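ABC transporter, substrate-binding protein (Clostridium perfringens, PDB 4EDP) probably serves as the solute-capturing component of an ABC transporter, binding its cargo outside the membrane and delivering it to the transport machinery. Local coordinates at residues N139-V145 and V232-D238; I153-E157 and I255-Y261; W156-W160 and I184-K188; P171-T175 and K214-K218; P179-E183 and I330-V335. All coordinates share one frame; numbering follows the deposited sequence. Where two conformers were deposited one is given.

Interaction 1. Residues N139-V145 and V232-D238; sequences NSIGIVV and VAAVASD
G142 and A236 exchange two backbone hydrogen bonds, G142 N to A236 O at 2.9 Å and A236 N to G142 O, the second nearly straight at 169°. V144 and A234 do likewise, with V144 N to A234 O at 2.8 Å. I143 faces V235 and V145 faces A233 as non-hydrogen-bonded pairs. The segment directions differ by 158°, so this is an antiparallel ladder, part of the central sheet of one lobe of a fold consistent with the periplasmic-binding-protein clan. Apolar contacts follow the alternation: I143, V145, A233 and V235 lie on one face, while V144 CG2 meets A236 CB at 4.1 Å on the other. I141 CD1 reaches V235 CG1 at 4.0 Å. Polar side chains gather where the second strand turns into helix 238-247. At the N-cap, S237 OG accepts from A240 N. D238 N donates to S140 O at 3.0 Å, and with CG between the backbone N and the carbonyl carbon (chi1 43°) the D238 carboxylate turns back so that OD2 takes a weak bond from S140 N, its stronger partner being T319 OG1. One water lies 2.7 Å from both N139 OD1 and D238 OD2, while N139 ND2 is bonded to N263 OD1.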
# COMPACT_ATOMS: atom_id res chain seq x y z
N ASN A 139 -3.84 0.94 -2.43
CA ASN A 139 -3.92 -0.46 -2.83
C ASN A 139 -4.72 -1.19 -1.74
O ASN A 139 -4.85 -0.68 -0.61
CB ASN A 139 -2.55 -1.12 -2.89
CG ASN A 139 -1.59 -0.41 -3.82
OD1 ASN A 139 -1.89 -0.18 -4.99
ND2 ASN A 139 -0.41 -0.11 -3.31
N SER A 140 -5.22 -2.38 -2.06
CA SER A 140 -5.97 -3.18 -1.05
C SER A 140 -5.64 -4.65 -1.19
O SER A 140 -4.92 -5.05 -2.11
CB SER A 140 -7.49 -3.00 -1.16
OG SER A 140 -8.04 -3.53 -2.37
N ILE A 141 -6.16 -5.44 -0.27
CA ILE A 141 -6.00 -6.88 -0.29
C ILE A 141 -7.36 -7.55 -0.31
O ILE A 141 -8.39 -6.90 -0.17
CB ILE A 141 -5.19 -7.40 0.92
CG1 ILE A 141 -5.80 -6.90 2.24
CG2 ILE A 141 -3.70 -6.97 0.80
CD1 ILE A 141 -5.12 -7.45 3.46
N GLY A 142 -7.34 -8.85 -0.54
CA GLY A 142 -8.54 -9.66 -0.54
C GLY A 142 -8.09 -11.08 -0.32
O GLY A 142 -6.88 -11.35 -0.15
N ILE A 143 -9.06 -11.99 -0.29
CA ILE A 143 -8.74 -13.41 -0.19
C ILE A 143 -8.96 -13.97 -1.61
O ILE A 143 -10.10 -14.06 -2.10
CB ILE A 143 -9.63 -14.18 0.79
CG1 ILE A 143 -9.60 -13.53 2.18
CG2 ILE A 143 -9.16 -15.65 0.85
CD1 ILE A 143 -10.58 -14.16 3.19
N VAL A 144 -7.88 -14.32 -2.28
CA VAL A 144 -7.97 -14.92 -3.60
C VAL A 144 -8.24 -16.38 -3.35
O VAL A 144 -7.48 -17.04 -2.62
CB VAL A 144 -6.67 -14.71 -4.39
CG1 VAL A 144 -6.78 -15.38 -5.81
CG2 VAL A 144 -6.38 -13.23 -4.49
N VAL A 145 -9.33 -16.88 -3.93
CA VAL A 145 -9.79 -18.23 -3.68
C VAL A 145 -10.07 -19.03 -4.94
O VAL A 145 -10.60 -18.50 -5.91
CB VAL A 145 -11.15 -18.19 -2.88
CG1 VAL A 145 -11.72 -19.61 -2.65
CG2 VAL A 145 -10.99 -17.46 -1.55
N VAL A 232 -5.27 -23.24 -2.14
CA VAL A 232 -6.66 -22.98 -2.51
C VAL A 232 -7.00 -21.51 -2.24
O VAL A 232 -7.93 -20.96 -2.82
CB VAL A 232 -7.60 -23.84 -1.64
CG1 VAL A 232 -9.01 -23.30 -1.64
CG2 VAL A 232 -7.54 -25.30 -2.10
N ALA A 233 -6.25 -20.89 -1.32
CA ALA A 233 -6.50 -19.49 -0.95
C ALA A 233 -5.25 -18.72 -0.57
O ALA A 233 -4.28 -19.30 -0.07
CB ALA A 233 -7.50 -19.41 0.23
N ALA A 234 -5.26 -17.42 -0.82
CA ALA A 234 -4.16 -16.56 -0.41
C ALA A 234 -4.64 -15.16 -0.05
O ALA A 234 -5.55 -14.62 -0.69
CB ALA A 234 -3.07 -16.45 -1.51
N VAL A 235 -4.06 -14.58 1.00
CA VAL A 235 -4.34 -13.18 1.32
C VAL A 235 -3.38 -12.46 0.37
O VAL A 235 -2.17 -12.66 0.45
CB VAL A 235 -4.03 -12.84 2.78
CG1 VAL A 235 -4.11 -11.33 3.00
CG2 VAL A 235 -4.95 -13.60 3.72
N ALA A 236 -3.92 -11.64 -0.52
CA ALA A 236 -3.10 -11.01 -1.54
C ALA A 236 -3.66 -9.68 -2.04
O ALA A 236 -4.85 -9.42 -1.94
CB ALA A 236 -2.97 -11.96 -2.71
N SER A 237 -2.78 -8.89 -2.63
CA SER A 237 -3.14 -7.59 -3.14
C SER A 237 -3.98 -7.65 -4.40
O SER A 237 -4.04 -8.67 -5.10
CB SER A 237 -1.85 -6.83 -3.47
OG SER A 237 -1.18 -7.42 -4.59
N ASP A 238 -4.63 -6.53 -4.69
CA ASP A 238 -5.39 -6.34 -5.90
C ASP A 238 -4.51 -6.63 -7.13
O ASP A 238 -4.95 -7.30 -8.07
CB ASP A 238 -5.97 -4.92 -5.94
CG ASP A 238 -4.97 -3.82 -5.51
OD1 ASP A 238 -3.74 -4.05 -5.41
OD2 ASP A 238 -5.43 -2.69 -5.28
O HOH W 1 -4.02 -0.73 -6.57

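Interaction 2. Residues I153-E157 and I255-Y261; sequences INSWE and IPESGTY
W156 lays its indole against P256, whose CG stands 3.4 Å from the centroid of the five-membered ring and only 4° off its normal, a CH-pi contact over the face. At the indole edge, NE1 of W156 donates to G259 O at 3.1 Å. That bond is nearly straight (169°) and the acceptor lies close to the ring plane, so this bond and the proline over one face together restrict how the indole can turn. W156 CG sits anti to its carbonyl carbon (chi1 -67°), which carries the ring across to the other loop. In the next shell, one water accepts from W156 N and donates to E157 OE1 and to S258 OG, the last at 2.8 Å. N154 O receives a CA-H contact from P256 CA at 3.5 Å, and a second water accepts from E257 N and donates weakly to N154 O. The acceptor carbonyl is placed by backbone geometry: G259 N closes back on P256 O at 3.1 Å, and E257 and S258 both take helical-like backbone angles, so P256 to G259 is a type I beta turn, part of the connection between strands 252-254 and 262-269, both of which pair with strand 135-145.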
# COMPACT_ATOMS: atom_id res chain seq x y z
N ILE A 153 -15.12 -19.73 1.81
CA ILE A 153 -14.29 -18.73 2.46
C ILE A 153 -14.92 -17.36 2.18
O ILE A 153 -14.90 -16.88 1.03
CB ILE A 153 -12.83 -18.73 1.93
CG1 ILE A 153 -12.20 -20.11 2.09
CG2 ILE A 153 -12.02 -17.67 2.65
CD1 ILE A 153 -10.85 -20.28 1.38
N ASN A 154 -15.49 -16.75 3.21
CA ASN A 154 -16.17 -15.46 3.08
C ASN A 154 -15.53 -14.35 3.89
O ASN A 154 -15.37 -13.22 3.43
CB ASN A 154 -17.63 -15.62 3.53
CG ASN A 154 -18.43 -16.49 2.60
OD1 ASN A 154 -18.52 -16.21 1.40
ND2 ASN A 154 -19.06 -17.53 3.14
N SER A 155 -15.10 -14.70 5.09
CA SER A 155 -14.56 -13.72 6.04
C SER A 155 -13.08 -14.00 6.29
O SER A 155 -12.57 -15.06 5.92
CB SER A 155 -15.30 -13.89 7.37
OG SER A 155 -14.98 -15.16 7.91
N TRP A 156 -12.38 -13.06 6.92
CA TRP A 156 -10.98 -13.30 7.24
C TRP A 156 -10.85 -14.48 8.21
O TRP A 156 -9.92 -15.29 8.09
CB TRP A 156 -10.35 -12.07 7.92
CG TRP A 156 -10.21 -10.84 7.06
CD1 TRP A 156 -10.81 -9.62 7.27
CD2 TRP A 156 -9.42 -10.69 5.87
NE1 TRP A 156 -10.44 -8.74 6.29
CE2 TRP A 156 -9.59 -9.36 5.42
CE3 TRP A 156 -8.60 -11.55 5.13
CZ2 TRP A 156 -8.99 -8.89 4.27
CZ3 TRP A 156 -8.00 -11.07 3.99
CH2 TRP A 156 -8.20 -9.76 3.56
N GLU A 157 -11.79 -14.58 9.15
CA GLU A 157 -11.76 -15.65 10.14
C GLU A 157 -11.87 -17.05 9.54
O GLU A 157 -11.38 -18.01 10.14
CB GLU A 157 -12.83 -15.43 11.21
CG GLU A 157 -12.62 -14.14 12.05
CD GLU A 157 -13.02 -12.82 11.40
OE1 GLU A 157 -13.59 -12.78 10.26
OE2 GLU A 157 -12.80 -11.78 12.08
N ILE A 255 -13.83 -10.25 -0.64
CA ILE A 255 -13.59 -9.12 0.26
C ILE A 255 -14.51 -9.34 1.45
O ILE A 255 -15.73 -9.31 1.30
CB ILE A 255 -13.91 -7.77 -0.40
CG1 ILE A 255 -13.09 -7.57 -1.67
CG2 ILE A 255 -13.69 -6.59 0.60
CD1 ILE A 255 -11.59 -7.64 -1.48
N PRO A 256 -13.94 -9.59 2.65
CA PRO A 256 -14.83 -9.81 3.77
C PRO A 256 -15.75 -8.62 4.05
O PRO A 256 -15.37 -7.48 3.81
CB PRO A 256 -13.87 -10.04 4.94
CG PRO A 256 -12.68 -10.68 4.30
CD PRO A 256 -12.55 -9.92 2.99
N GLU A 257 -16.93 -8.90 4.56
CA GLU A 257 -17.88 -7.85 4.91
C GLU A 257 -17.35 -6.91 5.98
O GLU A 257 -17.76 -5.74 6.06
CB GLU A 257 -19.20 -8.48 5.38
CG GLU A 257 -20.00 -9.06 4.24
CD GLU A 257 -21.46 -9.31 4.60
OE1 GLU A 257 -21.78 -9.29 5.81
OE2 GLU A 257 -22.28 -9.50 3.67
N SER A 258 -16.43 -7.39 6.79
CA SER A 258 -15.87 -6.60 7.88
C SER A 258 -14.96 -5.50 7.33
O SER A 258 -14.69 -4.51 8.02
CB SER A 258 -15.13 -7.50 8.87
OG SER A 258 -13.99 -8.09 8.28
N GLY A 259 -14.46 -5.68 6.11
CA GLY A 259 -13.64 -4.68 5.46
C GLY A 259 -12.25 -5.17 5.10
O GLY A 259 -11.67 -5.98 5.82
N THR A 260 -11.78 -4.72 3.95
CA THR A 260 -10.41 -4.97 3.50
C THR A 260 -9.49 -3.98 4.22
O THR A 260 -9.94 -3.17 5.05
CB THR A 260 -10.25 -4.72 1.97
OG1 THR A 260 -8.92 -5.11 1.55
CG2 THR A 260 -10.44 -3.28 1.65
N TYR A 261 -8.18 -4.13 3.99
CA TYR A 261 -7.16 -3.25 4.52
C TYR A 261 -6.48 -2.54 3.36
O TYR A 261 -6.16 -3.15 2.34
CB TYR A 261 -6.10 -4.02 5.32
CG TYR A 261 -6.58 -4.45 6.67
CD1 TYR A 261 -7.40 -5.56 6.81
CD2 TYR A 261 -6.21 -3.76 7.82
CE1 TYR A 261 -7.86 -5.96 8.06
CE2 TYR A 261 -6.67 -4.15 9.08
CZ TYR A 261 -7.48 -5.25 9.19
OH TYR A 261 -7.94 -5.65 10.41
O HOH W 2 -17.73 -11.75 5.29
O HOH W 3 -17.43 -12.12 1.71
O HOH W 4 -13.84 -10.92 8.41

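Interaction 3. Residues W156-W160 and I184-K188; sequences WEDLW and IAAEK
I184 supplies the main bump of this contact: its CD1 methyl sits over the six-membered ring of W156, 3.6 Å from the centroid and 8° off the normal, on the face opposite P256. Its other methyl, CG2, fills the notch between the two tryptophans, touching W156 CB at 3.7 Å and approaching W160 CH2 at the ring edge from 4.2 Å. With CG1 anti to the carbonyl carbon and CG2 anti to the backbone N (chi1 -76°), the side chain splits so that each branch serves a different surface. A185 continues the helix surface beside W160, its CB 4.3 Å from W160 CZ2.

K188 forms the second ridge. Bent at chi2 and again at chi4, the chain runs past W160 in the opposite direction, bringing CE over the five-membered ring with its NZ 4.4 Å from the same centroid, a cation-pi geometry 18° off the normal. On its other flank, K188 CD meets E157 CG at 3.6 Å, so the aliphatic part of the lysine is held between a glutamate chain and an indole, while NZ forms a salt bridge with E204. The carboxylates of E157 and E187 are joined by water: one molecule donates to E157 OE2 and, at 3.0 Å, to E187 OE1. E187 OE2 is hydrogen-bonded to Y261 OH and OE1 forms a salt bridge with K328, which probably eases the proximity of the two acids.

The 3-10 segment 157-160 thus rests on helix 178-189, with helix 199-208 alongside W160 and A185, and strands 135-145 and 233-237 behind W156 and L159.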
# COMPACT_ATOMS: atom_id res chain seq x y z
N TRP A 156 -12.38 -13.06 6.92
CA TRP A 156 -10.98 -13.30 7.24
C TRP A 156 -10.85 -14.48 8.21
O TRP A 156 -9.92 -15.29 8.09
CB TRP A 156 -10.35 -12.07 7.92
CG TRP A 156 -10.21 -10.84 7.06
CD1 TRP A 156 -10.81 -9.62 7.27
CD2 TRP A 156 -9.42 -10.69 5.87
NE1 TRP A 156 -10.44 -8.74 6.29
CE2 TRP A 156 -9.59 -9.36 5.42
CE3 TRP A 156 -8.60 -11.55 5.13
CZ2 TRP A 156 -8.99 -8.89 4.27
CZ3 TRP A 156 -8.00 -11.07 3.99
CH2 TRP A 156 -8.20 -9.76 3.56
N GLU A 157 -11.79 -14.58 9.15
CA GLU A 157 -11.76 -15.65 10.14
C GLU A 157 -11.87 -17.05 9.54
O GLU A 157 -11.38 -18.01 10.14
CB GLU A 157 -12.83 -15.43 11.21
CG GLU A 157 -12.62 -14.14 12.05
CD GLU A 157 -13.02 -12.82 11.40
OE1 GLU A 157 -13.59 -12.78 10.26
OE2 GLU A 157 -12.80 -11.78 12.08
N ASP A 158 -12.50 -17.15 8.37
CA ASP A 158 -12.64 -18.44 7.67
C ASP A 158 -11.28 -19.03 7.28
O ASP A 158 -11.17 -20.24 7.03
CB ASP A 158 -13.54 -18.34 6.43
CG ASP A 158 -15.02 -18.19 6.76
OD1 ASP A 158 -15.47 -18.58 7.87
OD2 ASP A 158 -15.74 -17.71 5.87
N LEU A 159 -10.23 -18.21 7.22
CA LEU A 159 -8.88 -18.72 6.89
C LEU A 159 -8.37 -19.72 7.94
O LEU A 159 -7.49 -20.52 7.66
CB LEU A 159 -7.89 -17.56 6.74
CG LEU A 159 -8.14 -16.63 5.53
CD1 LEU A 159 -7.21 -15.40 5.62
CD2 LEU A 159 -7.97 -17.36 4.20
N TRP A 160 -8.95 -19.66 9.14
CA TRP A 160 -8.61 -20.57 10.24
C TRP A 160 -9.33 -21.92 10.22
O TRP A 160 -9.04 -22.78 11.04
CB TRP A 160 -8.87 -19.90 11.59
CG TRP A 160 -7.79 -18.97 12.08
CD1 TRP A 160 -6.88 -19.25 13.06
CD2 TRP A 160 -7.49 -17.63 11.63
NE1 TRP A 160 -6.03 -18.19 13.24
CE2 TRP A 160 -6.38 -17.18 12.38
CE3 TRP A 160 -8.04 -16.78 10.67
CZ2 TRP A 160 -5.82 -15.93 12.20
CZ3 TRP A 160 -7.49 -15.53 10.50
CH2 TRP A 160 -6.39 -15.11 11.25
N ILE A 184 -5.41 -8.49 10.95
CA ILE A 184 -6.46 -9.46 10.65
C ILE A 184 -6.54 -10.48 11.80
O ILE A 184 -7.64 -10.80 12.28
CB ILE A 184 -6.17 -10.16 9.29
CG1 ILE A 184 -6.50 -9.22 8.13
CG2 ILE A 184 -6.99 -11.46 9.21
CD1 ILE A 184 -5.92 -9.66 6.79
N ALA A 185 -5.39 -10.96 12.26
CA ALA A 185 -5.32 -11.90 13.38
C ALA A 185 -5.83 -11.25 14.66
O ALA A 185 -6.51 -11.90 15.47
CB ALA A 185 -3.87 -12.40 13.55
N ALA A 186 -5.53 -9.96 14.83
CA ALA A 186 -6.03 -9.20 15.98
C ALA A 186 -7.57 -9.16 15.97
O ALA A 186 -8.20 -9.24 17.04
CB ALA A 186 -5.49 -7.77 16.01
N GLU A 187 -8.17 -8.99 14.79
CA GLU A 187 -9.64 -8.99 14.70
C GLU A 187 -10.21 -10.32 15.18
O GLU A 187 -11.18 -10.34 15.92
CB GLU A 187 -10.16 -8.76 13.28
CG GLU A 187 -9.76 -7.48 12.61
CD GLU A 187 -10.59 -7.24 11.32
OE1 GLU A 187 -11.84 -7.23 11.43
OE2 GLU A 187 -9.99 -7.07 10.23
N LYS A 188 -9.60 -11.41 14.73
CA LYS A 188 -9.97 -12.78 15.10
C LYS A 188 -9.88 -12.92 16.63
O LYS A 188 -10.79 -13.45 17.27
CB LYS A 188 -9.00 -13.74 14.41
CG LYS A 188 -9.10 -15.27 14.71
CD LYS A 188 -10.29 -15.93 14.07
CE LYS A 188 -10.21 -17.45 14.20
NZ LYS A 188 -9.99 -17.89 15.58
O HOH W 5 -13.83 -9.50 11.30
O HOH W 6 -13.82 -11.40 14.39

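Interaction 4. Residues P171-T175 and K214-K218; sequences PDITT and KTYSK
The carbonyl O of D172, a residue that lies against T215 and Y216, accepts two bonds from T175: one from OG1 at 2.7 Å, in the carbonyl plane, and one from the backbone N. The second closes a type I beta turn from D172 to T175. The D172 carboxylate steadies the same turn, since OD2 receives T174 OG1 at 2.9 Å through its anti lone pair and, weakly, T174 N, as in an Asx turn. Across the contact, D172 N donates to Y216 O at 2.9 Å with an angle of 158°. P171 and Y216 pair here as neighbouring parallel strands, 168-171 beside 212-216, and the turn begins just where the first strand ends, leading toward helix 178-189 in a beta-alpha arrangement. D172 OD1 looks the other way, toward T215: a water donates to it and stands 3.0 Å from T215 OG1. On the apolar side, the Y216 ring lies flat beneath P171, whose CA is 3.9 Å from its centroid and 20° off the normal. Y216 CG occupies the position between backbone N and carbonyl carbon (chi1 68°), turning the ring under the proline, with its OH bonded to V235 O. T175 CG2 packs against the carbonyl, 3.5 Å from Y216 O.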
# COMPACT_ATOMS: atom_id res chain seq x y z
N PRO A 171 1.03 -13.15 3.25
CA PRO A 171 2.19 -12.30 3.04
C PRO A 171 3.10 -12.30 4.25
O PRO A 171 2.63 -12.32 5.40
CB PRO A 171 1.57 -10.91 2.84
CG PRO A 171 0.32 -10.96 3.60
CD PRO A 171 -0.21 -12.35 3.36
N ASP A 172 4.41 -12.26 4.00
CA ASP A 172 5.36 -12.25 5.09
C ASP A 172 5.33 -10.90 5.80
O ASP A 172 4.91 -9.88 5.23
CB ASP A 172 6.78 -12.50 4.58
CG ASP A 172 7.75 -12.74 5.71
OD1 ASP A 172 7.49 -13.65 6.53
OD2 ASP A 172 8.76 -12.02 5.77
N ILE A 173 5.75 -10.91 7.05
CA ILE A 173 5.77 -9.69 7.88
C ILE A 173 6.56 -8.55 7.26
O ILE A 173 6.22 -7.38 7.48
CB ILE A 173 6.30 -10.00 9.29
CG1 ILE A 173 6.06 -8.82 10.24
CG2 ILE A 173 7.78 -10.41 9.24
CD1 ILE A 173 4.53 -8.45 10.42
N THR A 174 7.58 -8.86 6.46
CA THR A 174 8.43 -7.84 5.83
C THR A 174 7.88 -7.23 4.54
O THR A 174 8.51 -6.35 3.96
CB THR A 174 9.84 -8.43 5.52
OG1 THR A 174 9.72 -9.53 4.61
CG2 THR A 174 10.52 -8.90 6.79
N THR A 175 6.70 -7.67 4.11
CA THR A 175 6.08 -7.20 2.87
C THR A 175 5.08 -6.10 3.19
O THR A 175 4.72 -5.89 4.35
CB THR A 175 5.30 -8.32 2.15
OG1 THR A 175 4.17 -8.69 2.95
CG2 THR A 175 6.21 -9.54 1.88
N LYS A 214 2.98 -21.48 2.99
CA LYS A 214 4.14 -20.61 3.09
C LYS A 214 3.75 -19.16 3.22
O LYS A 214 2.61 -18.76 2.92
CB LYS A 214 5.06 -20.75 1.89
CG LYS A 214 4.51 -20.19 0.61
CD LYS A 214 5.54 -20.30 -0.52
CE LYS A 214 6.81 -19.51 -0.22
NZ LYS A 214 7.73 -19.55 -1.39
N THR A 215 4.71 -18.38 3.72
CA THR A 215 4.56 -16.95 3.82
C THR A 215 5.31 -16.52 2.56
O THR A 215 6.33 -17.14 2.20
CB THR A 215 5.15 -16.39 5.13
OG1 THR A 215 6.55 -16.65 5.17
CG2 THR A 215 4.51 -17.07 6.33
N TYR A 216 4.80 -15.55 1.83
CA TYR A 216 5.42 -15.17 0.59
C TYR A 216 5.89 -13.73 0.62
O TYR A 216 5.35 -12.89 1.35
CB TYR A 216 4.47 -15.39 -0.60
CG TYR A 216 3.28 -14.47 -0.60
CD1 TYR A 216 3.34 -13.23 -1.22
CD2 TYR A 216 2.09 -14.83 0.01
CE1 TYR A 216 2.26 -12.37 -1.22
CE2 TYR A 216 0.99 -13.96 0.03
CZ TYR A 216 1.08 -12.74 -0.60
OH TYR A 216 0.01 -11.85 -0.62
N SER A 217 6.58 -13.40 -0.47
CA SER A 217 7.04 -12.05 -0.75
C SER A 217 6.81 -11.66 -2.23
O SER A 217 6.70 -10.48 -2.56
CB SER A 217 8.52 -11.91 -0.39
OG SER A 217 8.71 -12.10 1.00
N LYS A 218 6.71 -12.65 -3.12
CA LYS A 218 6.54 -12.37 -4.55
C LYS A 218 5.20 -12.79 -5.15
O LYS A 218 4.74 -13.92 -4.96
CB LYS A 218 7.67 -13.00 -5.37
CG LYS A 218 9.05 -12.49 -5.03
CD LYS A 218 10.10 -13.01 -5.99
CE LYS A 218 10.18 -14.53 -6.00
NZ LYS A 218 11.26 -14.99 -6.93
O HOH W 7 8.26 -16.32 7.58

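Interaction 5. Residues P179-E183 and I330-V335; sequences PAMVE and IDFKFV. With ACT (acetate ion), chain G.
P179 and V335 have their CA atoms 7.4 Å apart, and A180 stands similarly off I330, so helix 178-189 meets the start of helix 332-350 through side chains, with no backbone bond between the segments. I330 carries most of the contact. Its CD1 tip presses on the first helix at A180, 3.5 Å from A180 N, and also touches P179 CB. Having CG1 anti to the carbonyl carbon (chi1 -67°) and an extended chi2, the chain reaches straight into that corner. F332 and V335 each cross the proline at about a right angle: F332 CE1 approaches P179 CG at 4.0 Å and V335 CG1 approaches P179 CB at 4.1 Å. E183 stretches alongside, its OE2 lying 3.8 Å from V335 CG2 and near I330 CG2.

Where the apolar patch gives out, a bound acetate, probably from the crystallisation liquor, accepts a hydrogen bond from D331 N, 2.9 Å from its O and straight (180°). D331 also serves as N-cap, its OD1 accepting from F334 N and, weakly, from K333 N, while OD2 forms a salt bridge with K194. The same acetate O sits only 2.6 Å from E183 OE2. Two carboxylates so close suggest that one of them probably holds a proton, whereas D331, facing a lysine and a helix start, would tend to remain ionised.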
# COMPACT_ATOMS: atom_id res chain seq x y z
N PRO A 179 1.82 -6.09 8.10
CA PRO A 179 1.08 -5.49 9.22
C PRO A 179 -0.41 -5.79 9.15
O PRO A 179 -1.02 -6.08 10.17
CB PRO A 179 1.37 -4.00 9.06
CG PRO A 179 2.77 -3.98 8.50
CD PRO A 179 2.82 -5.15 7.55
N ALA A 180 -0.99 -5.72 7.95
CA ALA A 180 -2.39 -6.04 7.78
C ALA A 180 -2.69 -7.47 8.25
O ALA A 180 -3.71 -7.70 8.89
CB ALA A 180 -2.83 -5.86 6.30
N MET A 181 -1.80 -8.40 7.93
CA MET A 181 -2.00 -9.79 8.31
C MET A 181 -2.05 -9.91 9.86
O MET A 181 -2.86 -10.67 10.41
CB MET A 181 -0.93 -10.67 7.64
CG MET A 181 -1.27 -12.11 7.69
SD MET A 181 -2.73 -12.47 6.68
CE MET A 181 -3.38 -13.79 7.70
N VAL A 182 -1.21 -9.15 10.56
CA VAL A 182 -1.21 -9.15 12.02
C VAL A 182 -2.54 -8.54 12.52
O VAL A 182 -3.14 -9.03 13.49
CB VAL A 182 0.01 -8.39 12.62
CG1 VAL A 182 -0.09 -8.28 14.13
CG2 VAL A 182 1.33 -9.04 12.20
N GLU A 183 -3.00 -7.47 11.87
CA GLU A 183 -4.25 -6.82 12.28
C GLU A 183 -5.47 -7.71 12.02
O GLU A 183 -6.45 -7.69 12.79
CB GLU A 183 -4.39 -5.39 11.73
CG GLU A 183 -3.29 -4.48 12.29
CD GLU A 183 -3.61 -3.00 12.32
OE1 GLU A 183 -4.75 -2.61 11.98
OE2 GLU A 183 -2.73 -2.21 12.76
N ILE A 330 -4.19 1.36 8.45
CA ILE A 330 -3.21 1.05 9.50
C ILE A 330 -2.50 2.30 10.00
O ILE A 330 -2.17 3.18 9.22
CB ILE A 330 -2.20 0.02 8.98
CG1 ILE A 330 -2.93 -1.32 8.75
CG2 ILE A 330 -1.07 -0.19 9.98
CD1 ILE A 330 -2.04 -2.38 8.20
N ASP A 331 -2.28 2.38 11.31
CA ASP A 331 -1.55 3.50 11.90
C ASP A 331 -0.08 3.13 11.91
O ASP A 331 0.38 2.39 12.80
CB ASP A 331 -2.04 3.76 13.32
CG ASP A 331 -1.26 4.86 14.04
OD1 ASP A 331 -0.24 5.35 13.51
OD2 ASP A 331 -1.67 5.23 15.17
N PHE A 332 0.67 3.62 10.92
CA PHE A 332 2.09 3.28 10.85
C PHE A 332 2.99 3.93 11.90
O PHE A 332 4.11 3.47 12.15
CB PHE A 332 2.62 3.42 9.43
CG PHE A 332 2.26 2.27 8.59
CD1 PHE A 332 2.99 1.09 8.67
CD2 PHE A 332 1.16 2.31 7.76
CE1 PHE A 332 2.65 0.01 7.91
CE2 PHE A 332 0.81 1.24 7.02
CZ PHE A 332 1.55 0.08 7.09
N LYS A 333 2.51 5.00 12.53
CA LYS A 333 3.27 5.59 13.60
C LYS A 333 3.33 4.51 14.70
O LYS A 333 4.40 4.23 15.26
CB LYS A 333 2.61 6.86 14.13
CG LYS A 333 3.48 7.58 15.16
CD LYS A 333 2.92 8.93 15.60
CE LYS A 333 3.90 9.57 16.58
NZ LYS A 333 3.53 10.95 16.99
N PHE A 334 2.18 3.91 15.00
CA PHE A 334 2.14 2.87 16.02
C PHE A 334 2.84 1.58 15.57
O PHE A 334 3.69 1.06 16.29
CB PHE A 334 0.71 2.53 16.46
CG PHE A 334 0.67 1.39 17.43
CD1 PHE A 334 0.95 1.59 18.77
CD2 PHE A 334 0.44 0.09 16.99
CE1 PHE A 334 0.96 0.52 19.66
CE2 PHE A 334 0.46 -0.98 17.87
CZ PHE A 334 0.71 -0.77 19.20
N VAL A 335 2.51 1.10 14.38
CA VAL A 335 3.07 -0.15 13.88
C VAL A 335 4.60 -0.11 13.78
O VAL A 335 5.27 -1.05 14.20
CB VAL A 335 2.40 -0.58 12.55
CG1 VAL A 335 3.20 -1.69 11.85
CG2 VAL A 335 0.92 -1.02 12.81
C ACT G . -4.00 0.53 13.99
O ACT G . -3.28 0.33 13.02
OXT ACT G . -4.64 1.61 13.98
CH3 ACT G . -4.14 -0.50 15.08

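Overall arrangement
The contacts gather in one lobe of what appears to be a two-lobed fold, consistent with a solute-binding protein, interaction 5 at its border, where F332 also meets helix 94-103. Interactions 2 and 3 are closest, with centres 8 Å apart, and share W156 and E157; the centres of interactions 1 and 2 are about 10 Å apart. Interactions 1 and 4 reach the same sheet. Helix 178-189 serves interactions 3 and 5, whose centres are 15 Å apart. Along the chain, interactions 3 and 4 are nested inside the loop closed by interaction 1, while interaction 5 crosses interactions 1 to 4 by bringing in the C-terminal helix 332-350. Distant stretches are thus woven into one compact lobe.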